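Local atomic coordinates of TOG array regulator of axonemal microtubules protein 1 (Mus musculus, PDB entry 5DN7), a protein that promotes microtubule polymerization through its HEAT-repeat TOG regions, the second of which forms this chain, and is involved in ciliogenesis and the control of cilium length. Residues N39-V44 with F80-G85; I123-M128 with Q256-Y261; L183-A188 with F222-T227; F206-S211 with K248-L253. All coordinates share one frame; numbering follows the deposited sequence.

Interaction 1 of 4, residues N39-V44 with F80-G85; sequences NRTQAV and FKVVHG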
loop_
_atom_site.group_PDB
_atom_site.type_symbol
_atom_site.label_atom_id
_atom_site.label_comp_id
_atom_site.label_asym_id
_atom_site.label_seq_id
_atom_site.Cartn_x
_atom_site.Cartn_y
_atom_site.Cartn_z
ATOM N N ASN A 39 -8.047 -14.872 23.169
ATOM C CA ASN A 39 -7.166 -15.614 22.273
ATOM C C ASN A 39 -7.782 -15.782 20.879
ATOM O O ASN A 39 -8.129 -16.892 20.458
ATOM C CB ASN A 39 -6.833 -16.988 22.859
ATOM C CG ASN A 39 -5.721 -17.698 22.094
ATOM O OD1 ASN A 39 -5.415 -17.352 20.951
ATOM N ND2 ASN A 39 -5.107 -18.701 22.728
ATOM N N ARG A 40 -7.911 -14.674 20.159
ATOM C CA ARG A 40 -8.353 -14.722 18.775
ATOM C C ARG A 40 -7.205 -15.169 17.873
ATOM O O ARG A 40 -7.427 -15.710 16.790
ATOM C CB ARG A 40 -8.873 -13.358 18.330
ATOM C CG ARG A 40 -10.301 -13.042 18.746
ATOM C CD ARG A 40 -10.635 -11.595 18.422
ATOM N NE ARG A 40 -11.888 -11.447 17.680
ATOM C CZ ARG A 40 -12.169 -10.414 16.886
ATOM N NH1 ARG A 40 -11.278 -9.439 16.722
ATOM N NH2 ARG A 40 -13.338 -10.355 16.251
ATOM N N THR A 41 -5.976 -14.961 18.341
ATOM C CA THR A 41 -4.779 -15.193 17.528
ATOM C C THR A 41 -4.623 -16.643 17.057
ATOM O O THR A 41 -4.282 -16.899 15.889
ATOM C CB THR A 41 -3.524 -14.767 18.302
ATOM O OG1 THR A 41 -3.662 -13.398 18.697
ATOM C CG2 THR A 41 -2.274 -14.908 17.451
ATOM N N GLN A 42 -4.871 -17.564 17.968
ATOM C CA GLN A 42 -4.816 -18.964 17.634
ATOM C C GLN A 42 -5.875 -19.329 16.610
ATOM O O GLN A 42 -5.584 -20.048 15.697
ATOM C CB GLN A 42 -4.927 -19.838 18.889
ATOM C CG GLN A 42 -5.527 -21.209 18.636
ATOM C CD GLN A 42 -4.511 -22.180 18.111
ATOM O OE1 GLN A 42 -3.328 -21.846 18.007
ATOM N NE2 GLN A 42 -4.955 -23.402 17.779
ATOM N N ALA A 43 -7.083 -18.804 16.767
ATOM C CA ALA A 43 -8.173 -18.998 15.822
ATOM C C ALA A 43 -7.757 -18.508 14.432
ATOM O O ALA A 43 -7.900 -19.224 13.438
ATOM C CB ALA A 43 -9.403 -18.284 16.295
ATOM N N VAL A 44 -7.231 -17.290 14.385
ATOM C CA VAL A 44 -6.724 -16.703 13.159
ATOM C C VAL A 44 -5.657 -17.587 12.477
ATOM O O VAL A 44 -5.658 -17.759 11.241
ATOM C CB VAL A 44 -6.138 -15.303 13.437
ATOM C CG1 VAL A 44 -5.505 -14.728 12.177
ATOM C CG2 VAL A 44 -7.205 -14.372 13.969
ATOM N N PHE A 80 -2.592 -5.955 18.210
ATOM C CA PHE A 80 -1.883 -5.917 16.927
ATOM C C PHE A 80 -1.476 -7.293 16.441
ATOM O O PHE A 80 -1.173 -7.437 15.273
ATOM C CB PHE A 80 -0.633 -5.027 16.991
ATOM C CG PHE A 80 0.563 -5.703 17.598
ATOM C CD1 PHE A 80 0.736 -5.730 18.972
ATOM C CD2 PHE A 80 1.516 -6.311 16.793
ATOM C CE1 PHE A 80 1.853 -6.363 19.537
ATOM C CE2 PHE A 80 2.615 -6.940 17.336
ATOM C CZ PHE A 80 2.794 -6.966 18.709
ATOM N N LYS A 81 -1.449 -8.292 17.320
ATOM C CA LYS A 81 -1.052 -9.643 16.910
ATOM C C LYS A 81 -2.186 -10.327 16.142
ATOM O O LYS A 81 -1.945 -11.124 15.212
ATOM C CB LYS A 81 -0.650 -10.483 18.123
ATOM C CG LYS A 81 0.521 -9.907 18.925
ATOM C CD LYS A 81 0.681 -10.611 20.274
ATOM C CE LYS A 81 1.969 -10.190 20.983
ATOM N NZ LYS A 81 1.913 -10.434 22.461
ATOM N N VAL A 82 -3.416 -10.007 16.542
ATOM C CA VAL A 82 -4.600 -10.402 15.792
ATOM C C VAL A 82 -4.599 -9.722 14.427
ATOM O O VAL A 82 -4.826 -10.365 13.416
ATOM C CB VAL A 82 -5.901 -10.054 16.537
ATOM C CG1 VAL A 82 -7.099 -10.306 15.643
ATOM C CG2 VAL A 82 -6.010 -10.874 17.807
ATOM N N VAL A 83 -4.321 -8.424 14.406
ATOM C CA VAL A 83 -4.229 -7.709 13.145
ATOM C C VAL A 83 -3.186 -8.357 12.234
ATOM O O VAL A 83 -3.451 -8.605 11.056
ATOM C CB VAL A 83 -3.877 -6.228 13.366
ATOM C CG1 VAL A 83 -3.664 -5.532 12.035
ATOM C CG2 VAL A 83 -4.974 -5.546 14.155
ATOM N N HIS A 84 -2.019 -8.662 12.802
ATOM C CA HIS A 84 -0.920 -9.268 12.058
ATOM C C HIS A 84 -1.334 -10.606 11.454
ATOM O O HIS A 84 -1.144 -10.842 10.245
ATOM C CB HIS A 84 0.317 -9.452 12.957
ATOM C CG HIS A 84 1.431 -10.200 12.294
ATOM N ND1 HIS A 84 1.685 -11.533 12.543
ATOM C CD2 HIS A 84 2.333 -9.811 11.360
ATOM C CE1 HIS A 84 2.702 -11.930 11.796
ATOM N NE2 HIS A 84 3.115 -10.907 11.067
ATOM N N GLY A 85 -1.917 -11.470 12.283
ATOM C CA GLY A 85 -2.379 -12.763 11.805
ATOM C C GLY A 85 -3.449 -12.653 10.723
ATOM O O GLY A 85 -3.462 -13.418 9.747
#
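Val44 and Gly85 form the tight end of a contact between the opening turns of helices 40-52 and 80-97, which belong to two successive predicted HEAT repeats of the TOG domain. The short segments run nearly parallel, with axes 8.9 Å apart and inclined by only 7°, as expected of helices stacked side by side in an alpha solenoid. Val44 holds CG1 anti to its backbone N (chi1 175°), and this methyl lies 3.3 Å from Gly85 C, directly against the main chain. Glycine permits that approach, since a beta carbon at this position would collide with the methyl. The two valines meet more loosely, Val44 CG2 and Val82 CG1 being 4.4 Å apart. On the solvent side Lys81 offers only the base of its side chain, with CB 4.2 Å from Thr41 OG1, while the rest of the chain extends out from the contact. Arg40 likewise contributes mainly its aliphatic base, while its guanidinium reaches Asp77 in a salt bridge through NH1. Val82 sets its CG2 methyl against both Arg40 and Thr41, 3.8 Å from Arg40 CB and 3.6 Å from Thr41 OG1.

Interaction 2 of 4, residues I123-M128 with Q256-Y261; sequences IKQEYM and QGFVEY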
loop_
_atom_site.group_PDB
_atom_site.type_symbol
_atom_site.label_atom_id
_atom_site.label_comp_id
_atom_site.label_asym_id
_atom_site.label_seq_id
_atom_site.Cartn_x
_atom_site.Cartn_y
_atom_site.Cartn_z
ATOM N N ILE A 123 3.508 -5.646 10.892
ATOM C CA ILE A 123 2.360 -5.187 10.142
ATOM C C ILE A 123 2.781 -4.722 8.751
ATOM O O ILE A 123 2.284 -5.237 7.759
ATOM C CB ILE A 123 1.630 -4.063 10.896
ATOM C CG1 ILE A 123 1.035 -4.625 12.183
ATOM C CG2 ILE A 123 0.548 -3.435 10.036
ATOM C CD1 ILE A 123 0.351 -5.948 11.995
ATOM N N LYS A 124 3.708 -3.769 8.696
ATOM C CA LYS A 124 4.237 -3.254 7.438
ATOM C C LYS A 124 4.784 -4.365 6.515
ATOM O O LYS A 124 4.590 -4.309 5.296
ATOM C CB LYS A 124 5.320 -2.213 7.714
ATOM C CG LYS A 124 5.949 -1.660 6.454
ATOM C CD LYS A 124 6.847 -0.464 6.744
ATOM C CE LYS A 124 7.697 -0.151 5.512
ATOM N NZ LYS A 124 8.855 0.783 5.791
ATOM N N GLN A 125 5.429 -5.382 7.086
ATOM C CA GLN A 125 5.846 -6.549 6.302
ATOM C C GLN A 125 4.644 -7.138 5.559
ATOM O O GLN A 125 4.667 -7.334 4.319
ATOM C CB GLN A 125 6.467 -7.634 7.183
ATOM C CG GLN A 125 7.936 -7.462 7.467
ATOM C CD GLN A 125 8.450 -8.471 8.484
ATOM O OE1 GLN A 125 7.679 -9.268 9.034
ATOM N NE2 GLN A 125 9.752 -8.424 8.763
ATOM N N GLU A 126 3.589 -7.416 6.327
ATOM C CA GLU A 126 2.439 -8.032 5.670
ATOM C C GLU A 126 1.731 -7.109 4.663
ATOM O O GLU A 126 1.371 -7.552 3.554
ATOM C CB GLU A 126 1.446 -8.544 6.711
ATOM C CG GLU A 126 2.062 -9.615 7.607
ATOM C CD GLU A 126 2.590 -10.802 6.811
ATOM O OE1 GLU A 126 1.986 -11.149 5.770
ATOM O OE2 GLU A 126 3.614 -11.397 7.218
ATOM N N TYR A 127 1.538 -5.832 4.990
ATOM C CA TYR A 127 0.788 -5.056 4.009
ATOM C C TYR A 127 1.635 -4.718 2.775
ATOM O O TYR A 127 1.086 -4.568 1.679
ATOM C CB TYR A 127 0.140 -3.800 4.618
ATOM C CG TYR A 127 0.991 -2.660 5.120
ATOM C CD1 TYR A 127 1.800 -1.912 4.264
ATOM C CD2 TYR A 127 0.891 -2.251 6.456
ATOM C CE1 TYR A 127 2.535 -0.828 4.740
ATOM C CE2 TYR A 127 1.613 -1.177 6.938
ATOM C CZ TYR A 127 2.429 -0.467 6.083
ATOM O OH TYR A 127 3.139 0.598 6.585
ATOM N N MET A 128 2.952 -4.641 2.919
ATOM C CA MET A 128 3.797 -4.464 1.737
ATOM C C MET A 128 3.709 -5.705 0.835
ATOM O O MET A 128 3.627 -5.580 -0.426
ATOM C CB MET A 128 5.255 -4.186 2.120
ATOM C CG MET A 128 5.540 -2.778 2.672
ATOM S SD MET A 128 4.787 -1.429 1.701
ATOM C CE MET A 128 5.400 -1.755 0.034
ATOM N N GLN A 256 12.643 -6.888 2.098
ATOM C CA GLN A 256 11.295 -6.879 2.653
ATOM C C GLN A 256 10.362 -5.923 1.910
ATOM O O GLN A 256 9.197 -5.778 2.282
ATOM C CB GLN A 256 11.334 -6.522 4.141
ATOM C CG GLN A 256 12.003 -7.571 5.014
ATOM C CD GLN A 256 12.483 -7.008 6.337
ATOM O OE1 GLN A 256 11.961 -7.353 7.398
ATOM N NE2 GLN A 256 13.484 -6.138 6.282
ATOM N N GLY A 257 10.866 -5.273 0.864
ATOM C CA GLY A 257 10.046 -4.344 0.101
ATOM C C GLY A 257 9.928 -2.978 0.749
ATOM O O GLY A 257 9.146 -2.156 0.298
ATOM N N PHE A 258 10.702 -2.711 1.799
ATOM C CA PHE A 258 10.634 -1.404 2.456
ATOM C C PHE A 258 11.471 -0.410 1.679
ATOM O O PHE A 258 12.442 -0.793 1.032
ATOM C CB PHE A 258 11.127 -1.457 3.909
ATOM C CG PHE A 258 10.388 -2.444 4.769
ATOM C CD1 PHE A 258 9.220 -3.035 4.329
ATOM C CD2 PHE A 258 10.861 -2.772 6.021
ATOM C CE1 PHE A 258 8.542 -3.946 5.114
ATOM C CE2 PHE A 258 10.184 -3.684 6.811
ATOM C CZ PHE A 258 9.018 -4.271 6.348
ATOM N N VAL A 259 11.104 0.865 1.756
ATOM C CA VAL A 259 11.890 1.919 1.146
ATOM C C VAL A 259 12.939 2.449 2.127
ATOM O O VAL A 259 12.622 2.846 3.246
ATOM C CB VAL A 259 11.006 3.094 0.672
ATOM C CG1 VAL A 259 11.859 4.237 0.126
ATOM C CG2 VAL A 259 9.993 2.626 -0.382
ATOM N N GLU A 260 14.186 2.469 1.685
ATOM C CA GLU A 260 15.241 3.173 2.391
ATOM C C GLU A 260 15.537 4.463 1.654
ATOM O O GLU A 260 15.732 4.443 0.444
ATOM C CB GLU A 260 16.505 2.325 2.490
ATOM C CG GLU A 260 16.342 1.058 3.298
ATOM C CD GLU A 260 17.611 0.213 3.302
ATOM O OE1 GLU A 260 18.421 0.333 2.345
ATOM O OE2 GLU A 260 17.817 -0.555 4.273
ATOM N N TYR A 261 15.597 5.574 2.380
ATOM C CA TYR A 261 15.770 6.876 1.754
ATOM C C TYR A 261 17.227 7.144 1.441
ATOM O O TYR A 261 18.124 6.650 2.120
ATOM C CB TYR A 261 15.222 7.998 2.656
ATOM C CG TYR A 261 13.714 8.045 2.783
ATOM C CD1 TYR A 261 12.915 6.956 2.437
ATOM C CD2 TYR A 261 13.083 9.201 3.217
ATOM C CE1 TYR A 261 11.538 7.013 2.554
ATOM C CE2 TYR A 261 11.714 9.267 3.347
ATOM C CZ TYR A 261 10.947 8.170 3.014
ATOM O OH TYR A 261 9.578 8.264 3.136
HETATM O O HOH W 1 8.766 1.829 3.360
HETATM O O HOH W 2 7.389 -7.512 2.742
#
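Lys124 lays its side chain across one face of the Phe258 ring, and this overlap organises the contact between helix 121-138, in the predicted HEAT 6 repeat of the TOG solenoid, and the segment leading into strand 259-260, which packs against it. The lysine chain is extended, with CG anti to the backbone N (chi1 178°), and runs obliquely over the ring. Its CE makes a CH-pi contact 3.8 Å from the Phe258 ring centroid. NZ follows at 4.2 Å from the same centroid, 31° off the ring normal, an off-centre cation-pi pair. The opposite face is covered by Gln256 CB from within its own segment, over the ring centre. Gln125 comes to the ring edge, CG lying 3.6 Å from Phe258 CZ, while Met128 CG approaches obliquely, 4.0 Å from Phe258 CE1. Beyond the ring Gln125 NE2 donates to Gln256 OE1 over 2.8 Å, in the plane of the acceptor carbonyl although the two amides are turned 57° apart; Gln256 is poorly ordered, which makes this bond less certain. An alanine in place of Phe258 would probably leave the Lys124 methylenes and Met128 CG without their aromatic cover and the ammonium without its cation-pi partner. A water accepts from both Lys124 NZ and Val259 N, so the ammonium is probably stabilised by ring and water together, the water tying it to the strand backbone.

Interaction 3 of 4, residues L183-A188 with F222-T227; sequences LSFDLA and FKAVDT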
loop_
_atom_site.group_PDB
_atom_site.type_symbol
_atom_site.label_atom_id
_atom_site.label_comp_id
_atom_site.label_asym_id
_atom_site.label_seq_id
_atom_site.Cartn_x
_atom_site.Cartn_y
_atom_site.Cartn_z
ATOM N N LEU A 183 0.825 10.909 -12.079
ATOM C CA LEU A 183 1.394 10.492 -10.816
ATOM C C LEU A 183 1.967 11.695 -10.069
ATOM O O LEU A 183 1.645 11.916 -8.904
ATOM C CB LEU A 183 2.462 9.421 -11.058
ATOM C CG LEU A 183 2.792 8.454 -9.932
ATOM C CD1 LEU A 183 1.531 7.903 -9.287
ATOM C CD2 LEU A 183 3.644 7.311 -10.492
ATOM N N SER A 184 2.780 12.502 -10.739
ATOM C CA SER A 184 3.398 13.624 -10.049
ATOM C C SER A 184 2.374 14.685 -9.621
ATOM O O SER A 184 2.565 15.350 -8.598
ATOM C CB SER A 184 4.472 14.263 -10.915
ATOM O OG SER A 184 3.929 14.736 -12.122
ATOM N N PHE A 185 1.301 14.846 -10.392
ATOM C CA PHE A 185 0.253 15.778 -9.984
ATOM C C PHE A 185 -0.516 15.249 -8.796
ATOM O O PHE A 185 -0.949 16.015 -7.942
ATOM C CB PHE A 185 -0.713 16.067 -11.140
ATOM C CG PHE A 185 -0.249 17.170 -12.050
ATOM C CD1 PHE A 185 0.921 17.046 -12.777
ATOM C CD2 PHE A 185 -0.987 18.323 -12.184
ATOM C CE1 PHE A 185 1.362 18.054 -13.611
ATOM C CE2 PHE A 185 -0.561 19.331 -13.033
ATOM C CZ PHE A 185 0.622 19.189 -13.740
ATOM N N ASP A 186 -0.706 13.937 -8.752
ATOM C CA ASP A 186 -1.386 13.302 -7.632
ATOM C C ASP A 186 -0.518 13.335 -6.370
ATOM O O ASP A 186 -1.038 13.330 -5.254
ATOM C CB ASP A 186 -1.759 11.845 -7.957
ATOM C CG ASP A 186 -2.965 11.728 -8.894
ATOM O OD1 ASP A 186 -3.720 12.716 -9.064
ATOM O OD2 ASP A 186 -3.177 10.617 -9.442
ATOM N N LEU A 187 0.801 13.368 -6.542
ATOM C CA LEU A 187 1.715 13.281 -5.392
ATOM C C LEU A 187 2.142 14.651 -4.892
ATOM O O LEU A 187 2.542 14.796 -3.752
ATOM C CB LEU A 187 2.957 12.463 -5.748
ATOM C CG LEU A 187 2.842 10.937 -5.680
ATOM C CD1 LEU A 187 4.130 10.330 -6.189
ATOM C CD2 LEU A 187 2.577 10.471 -4.242
ATOM N N ALA A 188 2.062 15.655 -5.754
ATOM C CA ALA A 188 2.491 17.005 -5.400
ATOM C C ALA A 188 1.855 17.579 -4.107
ATOM O O ALA A 188 2.519 18.341 -3.414
ATOM C CB ALA A 188 2.225 17.951 -6.575
ATOM N N PHE A 222 8.122 20.377 -12.359
ATOM C CA PHE A 222 8.010 21.762 -11.896
ATOM C C PHE A 222 6.590 22.338 -12.089
ATOM O O PHE A 222 6.130 23.164 -11.287
ATOM C CB PHE A 222 9.055 22.625 -12.591
ATOM C CG PHE A 222 10.470 22.177 -12.322
ATOM C CD1 PHE A 222 10.807 21.613 -11.102
ATOM C CD2 PHE A 222 11.450 22.281 -13.299
ATOM C CE1 PHE A 222 12.107 21.189 -10.846
ATOM C CE2 PHE A 222 12.754 21.856 -13.049
ATOM C CZ PHE A 222 13.076 21.310 -11.819
ATOM N N LYS A 223 5.876 21.899 -13.104
ATOM C CA LYS A 223 4.497 22.252 -13.228
ATOM C C LYS A 223 3.678 21.652 -12.090
ATOM O O LYS A 223 2.833 22.305 -11.556
ATOM C CB LYS A 223 3.938 21.802 -14.563
ATOM C CG LYS A 223 4.702 22.379 -15.741
ATOM C CD LYS A 223 3.906 22.414 -17.021
ATOM C CE LYS A 223 4.574 21.640 -18.126
ATOM N NZ LYS A 223 3.607 20.704 -18.743
ATOM N N ALA A 224 3.945 20.400 -11.753
ATOM C CA ALA A 224 3.306 19.767 -10.609
ATOM C C ALA A 224 3.534 20.584 -9.331
ATOM O O ALA A 224 2.596 20.813 -8.573
ATOM C CB ALA A 224 3.817 18.348 -10.425
ATOM N N VAL A 225 4.774 21.014 -9.098
ATOM C CA VAL A 225 5.067 21.849 -7.941
ATOM C C VAL A 225 4.280 23.166 -8.043
ATOM O O VAL A 225 3.829 23.715 -7.033
ATOM C CB VAL A 225 6.582 22.153 -7.810
ATOM C CG1 VAL A 225 6.852 23.159 -6.674
ATOM C CG2 VAL A 225 7.407 20.855 -7.616
ATOM N N ASP A 226 4.095 23.666 -9.262
ATOM C CA ASP A 226 3.360 24.915 -9.417
ATOM C C ASP A 226 1.917 24.764 -8.965
ATOM O O ASP A 226 1.357 25.696 -8.416
ATOM C CB ASP A 226 3.388 25.409 -10.860
ATOM C CG ASP A 226 4.658 26.152 -11.185
ATOM O OD1 ASP A 226 5.295 26.671 -10.244
ATOM O OD2 ASP A 226 5.015 26.215 -12.382
ATOM N N THR A 227 1.313 23.598 -9.201
ATOM C CA THR A 227 -0.071 23.398 -8.756
ATOM C C THR A 227 -0.278 23.405 -7.223
ATOM O O THR A 227 -1.424 23.440 -6.748
ATOM C CB THR A 227 -0.659 22.075 -9.305
ATOM O OG1 THR A 227 -0.103 20.958 -8.610
ATOM C CG2 THR A 227 -0.385 21.948 -10.783
HETATM O O HOH W 3 -1.850 18.587 -8.358
#
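Phe185 presents a ring face to the backbone of Ala224: CA stands 4.2 Å from the ring centroid and 18° off the normal, a CH-pi contact displaced toward the rim. Van der Waals contacts between carbons flank it. Ala224 CB touches Phe185 CD1 at 4.0 Å. The Thr227 methyl CG2 approaches Phe185 CE2 to 3.5 Å, obliquely to the ring, the two side chains crossing at about a right angle. Carbon also meets oxygen: Ala188 CB rests 3.5 Å from Ala224 O, and Ser184 offers its backbone oxygen and its OG to the Ala224 methyl. The small side chains of Ser184, Ala188 and Ala224 are consistent with the 8.8 Å between the axes of the short segments, which cross at -31°. Helices 180-187 and 219-226 flank helix 196-213 in the HEAT-type solenoid, and Phe206 of that helix packs on both Ser184 and Ala188. Among the polar bonds, one stays within segment 222-227 and holds the Thr227 side chain: OG1 sits between its backbone N and carbonyl carbon (chi1 74°) and donates to Ala224 O at 2.7 Å, on a lone pair of that carbonyl. A water joins the two segments, giving one proton to Thr227 OG1 and the other to Phe185 O, at 2.8 Å. Ser184 OG turns instead to its own helix start, where it bonds to Pro181 O.

Interaction 4 of 4, residues F206-S211 with K248-L253; sequences FAVLAS and KTLPRL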
loop_
_atom_site.group_PDB
_atom_site.type_symbol
_atom_site.label_atom_id
_atom_site.label_comp_id
_atom_site.label_asym_id
_atom_site.label_seq_id
_atom_site.Cartn_x
_atom_site.Cartn_y
_atom_site.Cartn_z
ATOM N N PHE A 206 9.590 12.353 -5.592
ATOM C CA PHE A 206 9.875 13.230 -6.722
ATOM C C PHE A 206 11.265 12.953 -7.320
ATOM O O PHE A 206 11.435 13.058 -8.532
ATOM C CB PHE A 206 9.704 14.705 -6.324
ATOM C CG PHE A 206 8.341 15.283 -6.750
ATOM C CD1 PHE A 206 7.159 14.757 -6.243
ATOM C CD2 PHE A 206 8.256 16.296 -7.698
ATOM C CE1 PHE A 206 5.907 15.248 -6.658
ATOM C CE2 PHE A 206 7.007 16.781 -8.134
ATOM C CZ PHE A 206 5.841 16.261 -7.601
ATOM N N ALA A 207 12.242 12.577 -6.494
ATOM C CA ALA A 207 13.540 12.167 -7.030
ATOM C C ALA A 207 13.377 10.956 -7.948
ATOM O O ALA A 207 13.940 10.917 -9.068
ATOM C CB ALA A 207 14.535 11.852 -5.897
ATOM N N VAL A 208 12.593 9.974 -7.495
ATOM C CA VAL A 208 12.355 8.802 -8.343
ATOM C C VAL A 208 11.563 9.125 -9.628
ATOM O O VAL A 208 11.822 8.552 -10.702
ATOM C CB VAL A 208 11.619 7.689 -7.580
ATOM C CG1 VAL A 208 11.468 6.463 -8.474
ATOM C CG2 VAL A 208 12.398 7.319 -6.330
ATOM N N LEU A 209 10.595 10.024 -9.532
ATOM C CA LEU A 209 9.895 10.468 -10.737
ATOM C C LEU A 209 10.861 11.138 -11.711
ATOM O O LEU A 209 10.830 10.844 -12.887
ATOM C CB LEU A 209 8.754 11.422 -10.400
ATOM C CG LEU A 209 7.583 10.778 -9.668
ATOM C CD1 LEU A 209 6.639 11.854 -9.209
ATOM C CD2 LEU A 209 6.870 9.788 -10.595
ATOM N N ALA A 210 11.709 12.041 -11.218
ATOM C CA ALA A 210 12.688 12.706 -12.083
ATOM C C ALA A 210 13.564 11.679 -12.786
ATOM O O ALA A 210 13.796 11.769 -13.992
ATOM C CB ALA A 210 13.553 13.667 -11.291
ATOM N N SER A 211 14.036 10.697 -12.026
ATOM C CA SER A 211 14.862 9.640 -12.599
ATOM C C SER A 211 14.114 8.808 -13.646
ATOM O O SER A 211 14.706 8.358 -14.640
ATOM C CB SER A 211 15.395 8.742 -11.477
ATOM O OG SER A 211 15.876 7.513 -11.976
ATOM N N LYS A 248 21.948 13.577 -6.948
ATOM C CA LYS A 248 21.646 12.479 -7.843
ATOM C C LYS A 248 21.762 11.135 -7.119
ATOM O O LYS A 248 22.526 10.272 -7.525
ATOM C CB LYS A 248 22.571 12.514 -9.071
ATOM C CG LYS A 248 22.482 13.799 -9.910
ATOM C CD LYS A 248 21.028 14.182 -10.236
ATOM C CE LYS A 248 20.298 13.152 -11.116
ATOM N NZ LYS A 248 20.050 13.659 -12.507
ATOM N N THR A 249 21.008 10.957 -6.044
ATOM C CA THR A 249 20.996 9.678 -5.348
ATOM C C THR A 249 19.546 9.300 -5.099
ATOM O O THR A 249 18.704 10.150 -4.849
ATOM C CB THR A 249 21.802 9.721 -4.014
ATOM O OG1 THR A 249 21.666 8.468 -3.320
ATOM C CG2 THR A 249 21.333 10.868 -3.117
ATOM N N LEU A 250 19.245 8.021 -5.198
ATOM C CA LEU A 250 17.861 7.587 -5.171
ATOM C C LEU A 250 17.622 6.685 -3.976
ATOM O O LEU A 250 18.557 6.055 -3.500
ATOM C CB LEU A 250 17.521 6.851 -6.468
ATOM C CG LEU A 250 17.534 7.693 -7.742
ATOM C CD1 LEU A 250 17.571 6.775 -8.937
ATOM C CD2 LEU A 250 16.305 8.613 -7.783
ATOM N N PRO A 251 16.366 6.607 -3.498
ATOM C CA PRO A 251 16.058 5.613 -2.469
ATOM C C PRO A 251 16.154 4.219 -3.085
ATOM O O PRO A 251 16.289 4.110 -4.301
ATOM C CB PRO A 251 14.616 5.954 -2.075
ATOM C CG PRO A 251 14.030 6.443 -3.368
ATOM C CD PRO A 251 15.141 7.276 -3.986
ATOM N N ARG A 252 16.096 3.175 -2.268
ATOM C CA ARG A 252 16.183 1.804 -2.759
ATOM C C ARG A 252 15.214 0.986 -1.964
ATOM O O ARG A 252 14.685 1.464 -0.949
ATOM C CB ARG A 252 17.605 1.229 -2.603
ATOM C CG ARG A 252 18.065 1.126 -1.132
ATOM C CD ARG A 252 19.454 0.477 -1.010
ATOM N NE ARG A 252 19.467 -0.881 -1.548
ATOM C CZ ARG A 252 19.098 -1.959 -0.869
ATOM N NH1 ARG A 252 18.696 -1.839 0.385
ATOM N NH2 ARG A 252 19.147 -3.159 -1.439
ATOM N N LEU A 253 15.018 -0.255 -2.391
ATOM C CA LEU A 253 14.128 -1.176 -1.705
ATOM C C LEU A 253 14.900 -2.233 -0.952
ATOM O O LEU A 253 15.833 -2.817 -1.486
ATOM C CB LEU A 253 13.199 -1.872 -2.698
ATOM C CG LEU A 253 12.135 -1.040 -3.397
ATOM C CD1 LEU A 253 11.301 -1.966 -4.251
ATOM C CD2 LEU A 253 11.274 -0.318 -2.373
#
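Leu250 and Pro251 make an apolar contact with helix 196-213, laying the extended segment that follows the last helix across one side of the predicted HEAT 8 repeat. Leu250 straddles one turn of the helix with its two methyls. CD2 settles over Ala207, 3.5 Å from Ala207 O and 4.1 Å from Ala207 CB. That oxygen also accepts the backbone bond from Ser211 N, so the methyl lies beside a carbonyl already engaged in the helix. CD1 goes one turn further on, to Ser211, where it meets OG at 3.6 Å. The leucine holds CG anti to its carbonyl carbon (chi1 -66°), which places CG beside the backbone N. Val208 supplies a further part of the surface: the Val208 and Pro251 side chains cross obliquely, Val208 CG2 lying 3.5 Å from Pro251 CG, tighter than usual van der Waals packing. Pro251 CD is almost as near, at 3.6 Å from the same methyl, whereas Leu250 CD2 stands back at 4.4 Å from Val208 CG2. The buried proline thus meets Val208 at close range, while the more exposed Leu250 makes the largest share of the contact. Helix 156-172 supports the inner side, with Leu170 against Val208 and Ile167 against Pro251. Leu209 faces away, onto helices 180-187 and 219-226, and the segment runs on into strand 252-253, which pairs antiparallel with strand 259-260.

Interactions 1 and 3 both join roughly parallel helices of the solenoid, but at opposite sides of the chain's centre, about 41 Å apart between their own centres. Interaction 1 is van der Waals packing only; interaction 3 adds an aromatic face and a water bridge. Interactions 2 and 4 instead hold the segments leading into two paired strands against different helices and are coupled by the Arg252–Glu260 salt bridge. Interactions 1, 2 and 3 are partly buried. Interaction 4 is the buried contact, largely apolar and without a polar bond across it, whereas interaction 2, nearest the chain's centre, mixes cation-pi, amide and water contacts. Ile123 of interaction 2 packs on His84 of interaction 1, and Phe206 of interaction 4 on Ser184 and Ala224 of interaction 3.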